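Long-range contacts in putative diflavin flavoprotein A 3 (Synechocystis sp., PDB 6H0C), which probably carries electrons from NADH to oxygen, reducing it to water, and is represented in this structure by its flavodiiron core: residues A[145-150]-A[215-220]; A[155-160]-A[170-175]. One frame throughout, in Å; residues are numbered along the deposited sequence.

Contact 1. Residues A[145-150]-A[215-220]; sequences TFIPTP and NKLEAY
Ile147 and Tyr220 meet tip to tip, and no hydrogen bond crosses between their segments. CD1 of Ile147 sits over one face of the phenol ring, offset toward the rim, in a CH-pi contact 4.2 Å from the ring centroid, while Ile147 CG1 comes to 3.6 Å from Tyr220 CE2. The isoleucine chi2 of 97°, far from a staggered value, sets CD1 there. Thr145 crosses the tyrosine at about a right angle, its CG2 lying 3.5 Å from Tyr220 OH. The other branch of Ile147 serves helix 207-217: CG2 packs 4.1 Å from Leu217 CD2 and lies 3.9 Å from Lys216 CB; the Ile147 and Lys216 side chains slide past each other in opposite directions. Further out, a type I turn from Leu217 to Tyr220, closed by Tyr220 N to Leu217 O (3.1 Å), brings the ring to the strand, and Tyr161 meets that ring with planes about 45° apart. Thr145 OG1 makes a weak hydrogen bond to His135 ND1, and the backbone of Ile147 is bonded to Cys159. The joint between sheet and helix 207-217 therefore rests on apolar and CH-pi contacts, with the aliphatic stem of exposed Lys216 bordering it.

Contact 2. Residues A[155-160]-A[170-175]; sequences PGQLCT and TDKLFG
The amide of Gln157 and the carboxylate of Asp171 cross with their planes 66° apart. Asp171 OD2, Lys172 CB and Leu173 CG all lie obliquely to one side of the amide plane, about 2 Å above it. Gln157 OE1 is 3.4 Å from Asp171 OD2, two acceptors with no hydrogen bond between them, and 3.3 Å from Lys172 CB; Gln157 NE2 is 3.8 Å from Leu173 CG. What fixes these groups comes from outside: Gln157 NE2 bonds to Thr149 OG1, and Asp171 OD1 to His83 ND1. A chi1 of -173° sets Gln157 CG anti to the backbone N, and the chain runs on extended, so that the amide reaches the turn.

That turn, type II' from Thr170 to Leu173, is closed by Leu173 N to Thr170 O at 2.9 Å. Thr170 OG1 adds a second clasp, donating to Leu173 O at 2.7 Å from a position tilted 26° from the carbonyl plane. Asp171 occupies the second turn position with a positive phi, unusual for a residue with a side chain. From the strand, Cys159 SG rests 3.8 Å from Thr170 O and 4.2 Å from Leu173 CD1.

Lys172 NZ is hydrogen-bonded to His229 NE2 and to a bound citrate, probably from the crystallisation liquor. The gathering of His83, His229, Asp171 and Lys172 is consistent with the region of the diiron site of flavodiiron proteins, in a core described as having non-canonical residues.

The contact lies at the open end of the hairpin of strands 158-162 and 167-171, opposite its connecting loop. Leu158 packs on Phe146 and Pro148 of strand 143-148, Cys159 and Leu173 both touch Leu217 of helix 207-217, and the backbone of Thr170 bonds to Ala226 of strand 224-227.

In the fold
Both contacts belong to the metallo-hydrolase domain and draw on one mixed sheet, in which strands 143-148 and 158-162 are antiparallel neighbours; contact 2 is nested inside the loop closed by contact 1. Place separates their chemistry. Contact 1, about 17 Å from the centre of the chain and partly buried, docks helix 207-217 and the turn that follows it on the sheet through apolar groups. Contact 2, about 8 Å from that centre and wholly buried, adds to an apolar Cys159-Leu173 touch the polar ends of Gln157, Asp171 and Lys172, whose main partners lie beyond its segments. Leu217 works in both neighbourhoods, and hydrogen bonds join the two, Thr149 OG1 with Gln157 NE2 and backbone Ile147 with Cys159.

Contact 1. Residues A[145-150]-A[215-220]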
loop_
_atom_site.group_PDB
_atom_site.type_symbol
_atom_site.label_atom_id
_atom_site.label_comp_id
_atom_site.label_asym_id
_atom_site.label_seq_id
_atom_site.Cartn_x
_atom_site.Cartn_y
_atom_site.Cartn_z
ATOM N N THR A 145 12.409 16.908 -5.585
ATOM C CA THR A 145 11.385 16.823 -6.622
ATOM C C THR A 145 10.391 15.717 -6.255
ATOM O O THR A 145 10.788 14.638 -5.809
ATOM C CB THR A 145 12.000 16.549 -8.007
ATOM O OG1 THR A 145 12.791 17.674 -8.397
ATOM C CG2 THR A 145 10.911 16.340 -9.048
ATOM N N PHE A 146 9.100 15.980 -6.430
ATOM C CA PHE A 146 8.098 15.000 -6.030
ATOM C C PHE A 146 7.488 14.258 -7.214
ATOM O O PHE A 146 7.290 14.823 -8.285
ATOM C CB PHE A 146 7.018 15.692 -5.192
ATOM C CG PHE A 146 7.555 16.288 -3.923
ATOM C CD1 PHE A 146 7.940 17.621 -3.873
ATOM C CD2 PHE A 146 7.736 15.499 -2.794
ATOM C CE1 PHE A 146 8.467 18.166 -2.705
ATOM C CE2 PHE A 146 8.258 16.033 -1.628
ATOM C CZ PHE A 146 8.626 17.368 -1.580
ATOM N N ILE A 147 7.202 12.979 -7.004
ATOM C CA ILE A 147 6.608 12.112 -8.016
ATOM C C ILE A 147 5.447 11.301 -7.439
ATOM O O ILE A 147 5.681 10.294 -6.754
ATOM C CB ILE A 147 7.633 11.101 -8.601
ATOM C CG1 ILE A 147 8.935 11.800 -9.006
ATOM C CG2 ILE A 147 7.002 10.340 -9.770
ATOM C CD1 ILE A 147 10.024 11.726 -7.971
ATOM N N PRO A 148 4.195 11.735 -7.699
ATOM C CA PRO A 148 3.031 10.919 -7.319
ATOM C C PRO A 148 3.072 9.522 -7.964
ATOM O O PRO A 148 3.333 9.394 -9.160
ATOM C CB PRO A 148 1.839 11.739 -7.842
ATOM C CG PRO A 148 2.337 13.159 -7.847
ATOM C CD PRO A 148 3.794 13.042 -8.259
ATOM N N THR A 149 2.836 8.479 -7.177
ATOM C CA THR A 149 2.858 7.132 -7.725
ATOM C C THR A 149 1.675 6.339 -7.178
ATOM O O THR A 149 1.848 5.367 -6.440
ATOM C CB THR A 149 4.187 6.406 -7.409
ATOM O OG1 THR A 149 4.445 6.459 -6.000
ATOM C CG2 THR A 149 5.349 7.063 -8.151
ATOM N N PRO A 150 0.459 6.760 -7.539
ATOM C CA PRO A 150 -0.763 6.184 -6.979
ATOM C C PRO A 150 -0.960 4.718 -7.332
ATOM O O PRO A 150 -0.625 4.290 -8.439
ATOM C CB PRO A 150 -1.870 7.034 -7.615
ATOM C CG PRO A 150 -1.274 7.518 -8.900
ATOM C CD PRO A 150 0.160 7.811 -8.525
ATOM N N ASN A 215 8.247 3.847 -14.530
ATOM C CA ASN A 215 8.599 4.590 -15.726
ATOM C C ASN A 215 8.928 6.039 -15.388
ATOM O O ASN A 215 9.900 6.592 -15.896
ATOM C CB ASN A 215 7.488 4.538 -16.758
ATOM C CG ASN A 215 7.838 5.319 -18.002
ATOM O OD1 ASN A 215 8.762 4.951 -18.738
ATOM N ND2 ASN A 215 7.117 6.416 -18.240
ATOM N N LYS A 216 8.124 6.655 -14.525
ATOM C CA LYS A 216 8.407 8.022 -14.094
ATOM C C LYS A 216 9.730 8.110 -13.319
ATOM O O LYS A 216 10.532 9.025 -13.530
ATOM C CB LYS A 216 7.264 8.554 -13.229
ATOM C CG LYS A 216 5.939 8.775 -13.956
ATOM C CD LYS A 216 4.903 9.366 -13.000
ATOM C CE LYS A 216 3.487 9.317 -13.559
ATOM N NZ LYS A 216 2.703 8.188 -12.983
ATOM N N LEU A 217 9.949 7.156 -12.417
ATOM C CA LEU A 217 11.115 7.176 -11.534
ATOM C C LEU A 217 12.435 6.972 -12.282
ATOM O O LEU A 217 13.488 7.379 -11.790
ATOM C CB LEU A 217 10.969 6.112 -10.447
ATOM C CG LEU A 217 9.754 6.278 -9.545
ATOM C CD1 LEU A 217 9.636 5.098 -8.591
ATOM C CD2 LEU A 217 9.857 7.589 -8.787
ATOM N N GLU A 218 12.375 6.326 -13.448
ATOM C CA GLU A 218 13.537 6.188 -14.334
ATOM C C GLU A 218 14.231 7.530 -14.611
ATOM O O GLU A 218 15.432 7.577 -14.850
ATOM C CB GLU A 218 13.123 5.578 -15.673
ATOM C CG GLU A 218 13.240 4.081 -15.802
ATOM C CD GLU A 218 13.075 3.628 -17.255
ATOM O OE1 GLU A 218 14.023 3.029 -17.814
ATOM O OE2 GLU A 218 12.001 3.881 -17.847
ATOM N N ALA A 219 13.463 8.615 -14.589
ATOM C CA ALA A 219 13.982 9.936 -14.941
ATOM C C ALA A 219 14.982 10.468 -13.916
ATOM O O ALA A 219 15.698 11.435 -14.176
ATOM C CB ALA A 219 12.827 10.924 -15.105
ATOM N N TYR A 220 15.022 9.845 -12.746
ATOM C CA TYR A 220 15.898 10.302 -11.680
ATOM C C TYR A 220 17.031 9.299 -11.484
ATOM O O TYR A 220 16.798 8.113 -11.237
ATOM C CB TYR A 220 15.082 10.526 -10.399
ATOM C CG TYR A 220 13.900 11.424 -10.682
ATOM C CD1 TYR A 220 14.021 12.808 -10.606
ATOM C CD2 TYR A 220 12.682 10.894 -11.100
ATOM C CE1 TYR A 220 12.948 13.638 -10.906
ATOM C CE2 TYR A 220 11.608 11.715 -11.408
ATOM C CZ TYR A 220 11.745 13.086 -11.309
ATOM O OH TYR A 220 10.676 13.905 -11.608
#

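Contact 2. Residues A[155-160]-A[170-175]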
loop_
_atom_site.group_PDB
_atom_site.type_symbol
_atom_site.label_atom_id
_atom_site.label_comp_id
_atom_site.label_asym_id
_atom_site.label_seq_id
_atom_site.Cartn_x
_atom_site.Cartn_y
_atom_site.Cartn_z
ATOM N N PRO A 155 -3.497 5.255 -2.666
ATOM C CA PRO A 155 -3.938 6.283 -3.611
ATOM C C PRO A 155 -3.141 7.576 -3.467
ATOM O O PRO A 155 -2.975 8.321 -4.445
ATOM C CB PRO A 155 -5.405 6.501 -3.235
ATOM C CG PRO A 155 -5.809 5.240 -2.536
ATOM C CD PRO A 155 -4.585 4.820 -1.774
ATOM N N GLY A 156 -2.642 7.839 -2.264
ATOM C CA GLY A 156 -1.923 9.076 -2.026
ATOM C C GLY A 156 -0.422 8.919 -2.092
ATOM O O GLY A 156 0.315 9.802 -1.652
ATOM N N GLN A 157 0.046 7.801 -2.640
ATOM C CA GLN A 157 1.475 7.519 -2.580
ATOM C C GLN A 157 2.288 8.558 -3.345
ATOM O O GLN A 157 1.927 8.964 -4.453
ATOM C CB GLN A 157 1.789 6.125 -3.114
ATOM C CG GLN A 157 3.238 5.721 -2.920
ATOM C CD GLN A 157 3.477 4.294 -3.343
ATOM O OE1 GLN A 157 3.240 3.363 -2.577
ATOM N NE2 GLN A 157 3.922 4.108 -4.575
ATOM N N LEU A 158 3.395 8.965 -2.735
ATOM C CA LEU A 158 4.223 10.043 -3.241
ATOM C C LEU A 158 5.688 9.719 -3.036
ATOM O O LEU A 158 6.124 9.525 -1.903
ATOM C CB LEU A 158 3.871 11.344 -2.530
ATOM C CG LEU A 158 4.644 12.584 -2.971
ATOM C CD1 LEU A 158 4.203 13.023 -4.366
ATOM C CD2 LEU A 158 4.458 13.705 -1.960
ATOM N N CYS A 159 6.448 9.637 -4.123
ATOM C CA CYS A 159 7.891 9.433 -4.020
ATOM C C CYS A 159 8.613 10.769 -4.107
ATOM O O CYS A 159 8.078 11.732 -4.647
ATOM C CB CYS A 159 8.399 8.494 -5.121
ATOM S SG CYS A 159 7.749 6.798 -5.057
ATOM N N THR A 160 9.838 10.811 -3.597
ATOM C CA THR A 160 10.615 12.043 -3.534
ATOM C C THR A 160 12.065 11.800 -3.938
ATOM O O THR A 160 12.676 10.841 -3.482
ATOM C CB THR A 160 10.612 12.637 -2.109
ATOM O OG1 THR A 160 9.271 12.708 -1.612
ATOM C CG2 THR A 160 11.264 14.027 -2.102
ATOM N N THR A 170 11.189 6.041 -1.782
ATOM C CA THR A 170 10.259 5.251 -2.587
ATOM C C THR A 170 9.041 4.730 -1.834
ATOM O O THR A 170 8.204 4.043 -2.428
ATOM C CB THR A 170 10.958 4.028 -3.225
ATOM O OG1 THR A 170 11.500 3.197 -2.194
ATOM C CG2 THR A 170 12.089 4.477 -4.165
ATOM N N ASP A 171 8.945 5.043 -0.544
ATOM C CA ASP A 171 7.768 4.658 0.242
ATOM C C ASP A 171 7.539 3.145 0.077
ATOM O O ASP A 171 8.450 2.348 0.332
ATOM C CB ASP A 171 6.536 5.496 -0.187
ATOM C CG ASP A 171 5.331 5.341 0.760
ATOM O OD1 ASP A 171 5.388 5.810 1.918
ATOM O OD2 ASP A 171 4.310 4.767 0.332
ATOM N N LYS A 172 6.353 2.747 -0.381
ATOM C CA LYS A 172 6.021 1.333 -0.427
ATOM C C LYS A 172 6.710 0.585 -1.567
ATOM O O LYS A 172 6.710 -0.641 -1.582
ATOM C CB LYS A 172 4.508 1.152 -0.518
ATOM C CG LYS A 172 3.781 1.534 0.763
ATOM C CD LYS A 172 3.904 0.432 1.826
ATOM C CE LYS A 172 3.305 0.888 3.161
ATOM N NZ LYS A 172 3.173 -0.231 4.150
ATOM N N LEU A 173 7.312 1.302 -2.509
ATOM C CA LEU A 173 8.016 0.620 -3.598
ATOM C C LEU A 173 9.425 0.151 -3.202
ATOM O O LEU A 173 10.155 0.869 -2.514
ATOM C CB LEU A 173 8.119 1.528 -4.827
ATOM C CG LEU A 173 6.804 1.899 -5.514
ATOM C CD1 LEU A 173 7.030 2.976 -6.575
ATOM C CD2 LEU A 173 6.188 0.647 -6.122
ATOM N N PHE A 174 9.788 -1.053 -3.643
ATOM C CA PHE A 174 11.161 -1.563 -3.555
ATOM C C PHE A 174 11.583 -2.035 -2.161
ATOM O O PHE A 174 12.772 -2.219 -1.900
ATOM C CB PHE A 174 12.158 -0.504 -4.047
ATOM C CG PHE A 174 12.071 -0.233 -5.518
ATOM C CD1 PHE A 174 12.230 -1.257 -6.434
ATOM C CD2 PHE A 174 11.834 1.043 -5.985
ATOM C CE1 PHE A 174 12.147 -1.017 -7.796
ATOM C CE2 PHE A 174 11.758 1.295 -7.349
ATOM C CZ PHE A 174 11.916 0.261 -8.255
ATOM N N GLY A 175 10.621 -2.254 -1.278
ATOM C CA GLY A 175 10.946 -2.609 0.088
ATOM C C GLY A 175 10.867 -4.099 0.358
ATOM O O GLY A 175 10.713 -4.906 -0.555
#